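Local atomic coordinates of succinoglycan biosynthesis protein (Bacillus cereus ATCC 14579, PDB entry 2QGM), a protein that probably acts as a hydrolase of the erythromycin esterase family, although its substrate is not established and a part in succinoglycan biosynthesis is uncertain. Residues K53-L64 / E88-Y99. Numbering follows the deposited sequence.
Sequences KTIEPSKPFEDL and EIFTMKFRLVKY
The guanidinium group of R95 reaches from the helix into the loop 53-64 and is gripped there around its rim. Its NH2 makes a nearly straight hydrogen bond to P60 O (2.7 Å, 174°) and a salt bridge to D63 OD1 (2.8 Å), met on the syn side of the carboxylate, whose charge balances its own. NH1 donates to K59 O at 2.9 Å and more weakly to E56 O, while NE donates a hydrogen bond to a water, which in turn donates to T54 O and D63 OD2. Arginine suits this place because five donor hydrogens on one flat group can serve several carbonyls at once; the extended chain, with CG anti to the backbone N (chi1 178°), carries it that far. Carbon covers both faces, T54 CG2 over the centre of one, L64 CD1 with F61 CD1 on the other.

Apolar packing flanks this group. P57, whose restricted phi suits the type I turn E56-K59, lays CG of its rigid ring over the face of F94, 3.7 Å from the centroid. I55 CD1 lies against T91 CG2 (4.0 Å) and I55 CG2 against CB of M92, a selenomethionine. Farther along the helix, L64 CB stands over the centre of the Y99 ring, which forms an offset edge-to-face pair with F61, planes 65° apart; Y99 CB also lies over the F61 face.

In a second shell, the backbone N of K53 donates to D63 OD2, tying down the other carboxylate oxygen. M92 also meets F434 and I436 of strand 432-439. An ST turn (T54 OG1 to E56 N) and a type I beta turn are thus held by one buried arginine, joining the loop between strand 50-51 and helix 65-71 to helix 87-104.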
loop_
_atom_site.group_PDB
_atom_site.type_symbol
_atom_site.label_atom_id
_atom_site.label_comp_id
_atom_site.label_asym_id
_atom_site.label_seq_id
_atom_site.Cartn_x
_atom_site.Cartn_y
_atom_site.Cartn_z
ATOM N N LYS A 53 -21.704 9.349 0.947
ATOM C CA LYS A 53 -22.680 9.414 2.021
ATOM C C LYS A 53 -22.260 8.816 3.350
ATOM O O LYS A 53 -22.734 9.239 4.402
ATOM C CB LYS A 53 -23.977 8.734 1.578
ATOM C CG LYS A 53 -23.789 7.260 1.257
ATOM C CD LYS A 53 -25.110 6.543 1.049
ATOM C CE LYS A 53 -24.872 5.064 0.766
ATOM N NZ LYS A 53 -26.131 4.263 0.647
ATOM N N THR A 54 -21.374 7.829 3.312
ATOM C CA THR A 54 -20.949 7.157 4.538
ATOM C C THR A 54 -19.602 6.488 4.318
ATOM O O THR A 54 -19.110 6.437 3.193
ATOM C CB THR A 54 -21.963 6.062 4.917
ATOM O OG1 THR A 54 -21.567 5.424 6.135
ATOM C CG2 THR A 54 -22.046 5.009 3.812
ATOM N N ILE A 55 -19.010 5.990 5.398
ATOM C CA ILE A 55 -17.737 5.277 5.332
ATOM C C ILE A 55 -18.006 3.805 5.675
ATOM O O ILE A 55 -17.127 2.957 5.534
ATOM C CB ILE A 55 -16.715 5.816 6.362
ATOM C CG1 ILE A 55 -17.273 5.677 7.771
ATOM C CG2 ILE A 55 -16.391 7.275 6.085
ATOM C CD1 ILE A 55 -16.294 6.092 8.838
ATOM N N GLU A 56 -19.228 3.518 6.123
ATOM C CA GLU A 56 -19.621 2.168 6.528
ATOM C C GLU A 56 -19.614 1.153 5.397
ATOM O O GLU A 56 -20.370 1.265 4.441
ATOM C CB GLU A 56 -21.005 2.192 7.189
ATOM C CG GLU A 56 -21.044 2.952 8.502
ATOM C CD GLU A 56 -19.946 2.514 9.461
ATOM O OE1 GLU A 56 -19.859 1.302 9.761
ATOM O OE2 GLU A 56 -19.167 3.385 9.915
ATOM N N PRO A 57 -18.749 0.131 5.495
ATOM C CA PRO A 57 -18.681 -0.887 4.444
ATOM C C PRO A 57 -19.973 -1.695 4.236
ATOM O O PRO A 57 -20.238 -2.179 3.136
ATOM C CB PRO A 57 -17.510 -1.764 4.898
ATOM C CG PRO A 57 -16.627 -0.795 5.601
ATOM C CD PRO A 57 -17.619 -0.005 6.429
ATOM N N SER A 58 -20.781 -1.825 5.285
ATOM C CA SER A 58 -22.020 -2.592 5.201
ATOM C C SER A 58 -23.169 -1.904 4.464
ATOM O O SER A 58 -24.131 -2.563 4.058
ATOM C CB SER A 58 -22.484 -2.985 6.602
ATOM O OG SER A 58 -22.703 -1.844 7.410
ATOM N N LYS A 59 -23.075 -0.589 4.292
ATOM C CA LYS A 59 -24.120 0.170 3.607
ATOM C C LYS A 59 -24.093 0.026 2.086
ATOM O O LYS A 59 -23.053 -0.286 1.500
ATOM C CB LYS A 59 -24.007 1.658 3.976
ATOM C CG LYS A 59 -24.245 1.945 5.448
ATOM C CD LYS A 59 -25.694 1.688 5.838
ATOM C CE LYS A 59 -25.913 1.982 7.313
ATOM N NZ LYS A 59 -27.341 1.829 7.704
ATOM N N PRO A 60 -25.246 0.256 1.432
ATOM C CA PRO A 60 -25.386 0.166 -0.028
ATOM C C PRO A 60 -24.283 0.972 -0.724
ATOM O O PRO A 60 -23.806 1.960 -0.178
ATOM C CB PRO A 60 -26.777 0.751 -0.272
ATOM C CG PRO A 60 -27.519 0.372 0.962
ATOM C CD PRO A 60 -26.514 0.684 2.051
ATOM N N PHE A 61 -23.913 0.561 -1.934
ATOM C CA PHE A 61 -22.846 1.226 -2.681
ATOM C C PHE A 61 -23.301 2.190 -3.774
ATOM O O PHE A 61 -22.560 2.442 -4.728
ATOM C CB PHE A 61 -21.927 0.173 -3.317
ATOM C CG PHE A 61 -21.219 -0.699 -2.322
ATOM C CD1 PHE A 61 -20.388 -0.139 -1.358
ATOM C CD2 PHE A 61 -21.351 -2.087 -2.370
ATOM C CE1 PHE A 61 -19.695 -0.943 -0.454
ATOM C CE2 PHE A 61 -20.660 -2.900 -1.472
ATOM C CZ PHE A 61 -19.826 -2.328 -0.508
ATOM N N GLU A 62 -24.508 2.732 -3.649
ATOM C CA GLU A 62 -25.013 3.651 -4.661
ATOM C C GLU A 62 -24.116 4.867 -4.895
ATOM O O GLU A 62 -23.965 5.314 -6.031
ATOM C CB GLU A 62 -26.422 4.131 -4.297
ATOM C CG GLU A 62 -27.511 3.102 -4.549
ATOM C CD GLU A 62 -27.629 2.718 -6.018
ATOM O OE1 GLU A 62 -27.890 3.615 -6.853
ATOM O OE2 GLU A 62 -27.462 1.520 -6.336
ATOM N N ASP A 63 -23.514 5.396 -3.832
ATOM C CA ASP A 63 -22.667 6.576 -3.977
ATOM C C ASP A 63 -21.294 6.282 -4.573
ATOM O O ASP A 63 -20.512 7.201 -4.821
ATOM C CB ASP A 63 -22.519 7.308 -2.632
ATOM C CG ASP A 63 -21.788 6.489 -1.596
ATOM O OD1 ASP A 63 -21.826 5.244 -1.682
ATOM O OD2 ASP A 63 -21.184 7.093 -0.684
ATOM N N LEU A 64 -21.004 5.006 -4.816
ATOM C CA LEU A 64 -19.721 4.631 -5.402
ATOM C C LEU A 64 -19.837 4.325 -6.894
ATOM O O LEU A 64 -18.849 3.969 -7.537
ATOM C CB LEU A 64 -19.123 3.422 -4.669
ATOM C CG LEU A 64 -18.785 3.674 -3.195
ATOM C CD1 LEU A 64 -18.254 2.404 -2.540
ATOM C CD2 LEU A 64 -17.768 4.798 -3.096
ATOM N N GLU A 88 -11.329 7.063 10.075
ATOM C CA GLU A 88 -12.218 7.136 8.917
ATOM C C GLU A 88 -11.544 6.832 7.593
ATOM O O GLU A 88 -12.203 6.371 6.663
ATOM C CB GLU A 88 -12.882 8.512 8.844
ATOM C CG GLU A 88 -13.675 8.884 10.085
ATOM C CD GLU A 88 -12.812 9.474 11.185
ATOM O OE1 GLU A 88 -11.568 9.467 11.046
ATOM O OE2 GLU A 88 -13.380 9.951 12.194
ATOM N N ILE A 89 -10.246 7.105 7.489
ATOM C CA ILE A 89 -9.554 6.791 6.245
ATOM C C ILE A 89 -9.429 5.266 6.108
ATOM O O ILE A 89 -9.736 4.718 5.055
ATOM C CB ILE A 89 -8.174 7.470 6.178
ATOM C CG1 ILE A 89 -8.374 8.986 6.113
ATOM C CG2 ILE A 89 -7.403 6.985 4.950
ATOM C CD1 ILE A 89 -7.104 9.793 5.923
ATOM N N PHE A 90 -9.001 4.582 7.169
ATOM C CA PHE A 90 -8.892 3.127 7.111
ATOM C C PHE A 90 -10.257 2.488 6.818
ATOM O O PHE A 90 -10.366 1.586 5.981
ATOM C CB PHE A 90 -8.359 2.536 8.427
ATOM C CG PHE A 90 -6.900 2.814 8.686
ATOM C CD1 PHE A 90 -5.989 2.886 7.636
ATOM C CD2 PHE A 90 -6.429 2.957 9.988
ATOM C CE1 PHE A 90 -4.634 3.095 7.880
ATOM C CE2 PHE A 90 -5.075 3.166 10.244
ATOM C CZ PHE A 90 -4.175 3.235 9.185
ATOM N N THR A 91 -11.299 2.945 7.508
ATOM C CA THR A 91 -12.630 2.385 7.311
ATOM C C THR A 91 -13.174 2.689 5.916
ATOM O O THR A 91 -13.796 1.829 5.297
ATOM C CB THR A 91 -13.610 2.902 8.382
ATOM O OG1 THR A 91 -13.172 2.452 9.670
ATOM C CG2 THR A 91 -15.015 2.369 8.125
HETATM N N MSE A 92 -12.938 3.899 5.417
HETATM C CA MSE A 92 -13.416 4.245 4.082
HETATM C C MSE A 92 -12.674 3.408 3.040
HETATM O O MSE A 92 -13.241 3.037 2.018
HETATM C CB MSE A 92 -13.221 5.737 3.800
HETATM C CG MSE A 92 -13.607 6.198 2.383
HETATM SE SE MSE A 92 -15.515 6.045 2.032
HETATM C CE MSE A 92 -15.535 4.574 0.807
ATOM N N LYS A 93 -11.404 3.111 3.290
ATOM C CA LYS A 93 -10.642 2.292 2.365
ATOM C C LYS A 93 -11.196 0.872 2.353
ATOM O O LYS A 93 -11.207 0.216 1.325
ATOM C CB LYS A 93 -9.156 2.292 2.731
ATOM C CG LYS A 93 -8.463 3.584 2.345
ATOM C CD LYS A 93 -6.985 3.600 2.690
ATOM C CE LYS A 93 -6.209 2.611 1.854
ATOM N NZ LYS A 93 -4.763 2.704 2.182
ATOM N N PHE A 94 -11.649 0.407 3.509
ATOM C CA PHE A 94 -12.256 -0.913 3.625
ATOM C C PHE A 94 -13.541 -0.898 2.779
ATOM O O PHE A 94 -13.808 -1.838 2.031
ATOM C CB PHE A 94 -12.529 -1.175 5.116
ATOM C CG PHE A 94 -13.358 -2.399 5.420
ATOM C CD1 PHE A 94 -13.590 -3.399 4.472
ATOM C CD2 PHE A 94 -13.901 -2.549 6.699
ATOM C CE1 PHE A 94 -14.358 -4.526 4.801
ATOM C CE2 PHE A 94 -14.663 -3.666 7.033
ATOM C CZ PHE A 94 -14.896 -4.664 6.086
ATOM N N ARG A 95 -14.325 0.176 2.876
ATOM C CA ARG A 95 -15.547 0.260 2.081
ATOM C C ARG A 95 -15.184 0.200 0.596
ATOM O O ARG A 95 -15.807 -0.528 -0.174
ATOM C CB ARG A 95 -16.313 1.553 2.403
ATOM C CG ARG A 95 -17.579 1.771 1.594
ATOM C CD ARG A 95 -18.375 2.951 2.152
ATOM N NE ARG A 95 -19.432 3.397 1.246
ATOM C CZ ARG A 95 -20.560 2.733 1.016
ATOM N NH1 ARG A 95 -20.802 1.582 1.631
ATOM N NH2 ARG A 95 -21.447 3.217 0.153
ATOM N N LEU A 96 -14.158 0.954 0.203
ATOM C CA LEU A 96 -13.703 0.972 -1.184
ATOM C C LEU A 96 -13.252 -0.419 -1.643
ATOM O O LEU A 96 -13.602 -0.856 -2.730
ATOM C CB LEU A 96 -12.547 1.965 -1.350
ATOM C CG LEU A 96 -12.774 3.290 -2.085
ATOM C CD1 LEU A 96 -14.238 3.705 -2.044
ATOM C CD2 LEU A 96 -11.865 4.356 -1.473
ATOM N N VAL A 97 -12.474 -1.102 -0.812
ATOM C CA VAL A 97 -11.997 -2.445 -1.128
ATOM C C VAL A 97 -13.194 -3.367 -1.336
ATOM O O VAL A 97 -13.277 -4.096 -2.327
ATOM C CB VAL A 97 -11.097 -3.006 0.020
ATOM C CG1 VAL A 97 -10.812 -4.494 -0.206
ATOM C CG2 VAL A 97 -9.787 -2.216 0.092
ATOM N N LYS A 98 -14.146 -3.314 -0.414
ATOM C CA LYS A 98 -15.325 -4.161 -0.528
ATOM C C LYS A 98 -16.069 -3.910 -1.842
ATOM O O LYS A 98 -16.537 -4.850 -2.492
ATOM C CB LYS A 98 -16.250 -3.927 0.667
ATOM C CG LYS A 98 -17.298 -5.010 0.837
ATOM C CD LYS A 98 -18.106 -4.796 2.105
ATOM C CE LYS A 98 -19.125 -5.895 2.293
ATOM N NZ LYS A 98 -20.009 -5.601 3.448
ATOM N N TYR A 99 -16.176 -2.648 -2.238
ATOM C CA TYR A 99 -16.848 -2.312 -3.489
ATOM C C TYR A 99 -16.080 -2.873 -4.689
ATOM O O TYR A 99 -16.668 -3.482 -5.584
ATOM C CB TYR A 99 -16.984 -0.792 -3.623
ATOM C CG TYR A 99 -17.632 -0.364 -4.918
ATOM C CD1 TYR A 99 -18.995 -0.546 -5.133
ATOM C CD2 TYR A 99 -16.872 0.203 -5.940
ATOM C CE1 TYR A 99 -19.586 -0.166 -6.341
ATOM C CE2 TYR A 99 -17.451 0.579 -7.144
ATOM C CZ TYR A 99 -18.805 0.391 -7.341
ATOM O OH TYR A 99 -19.376 0.735 -8.548
HETATM O O HOH W 1 -19.001 6.009 0.443
#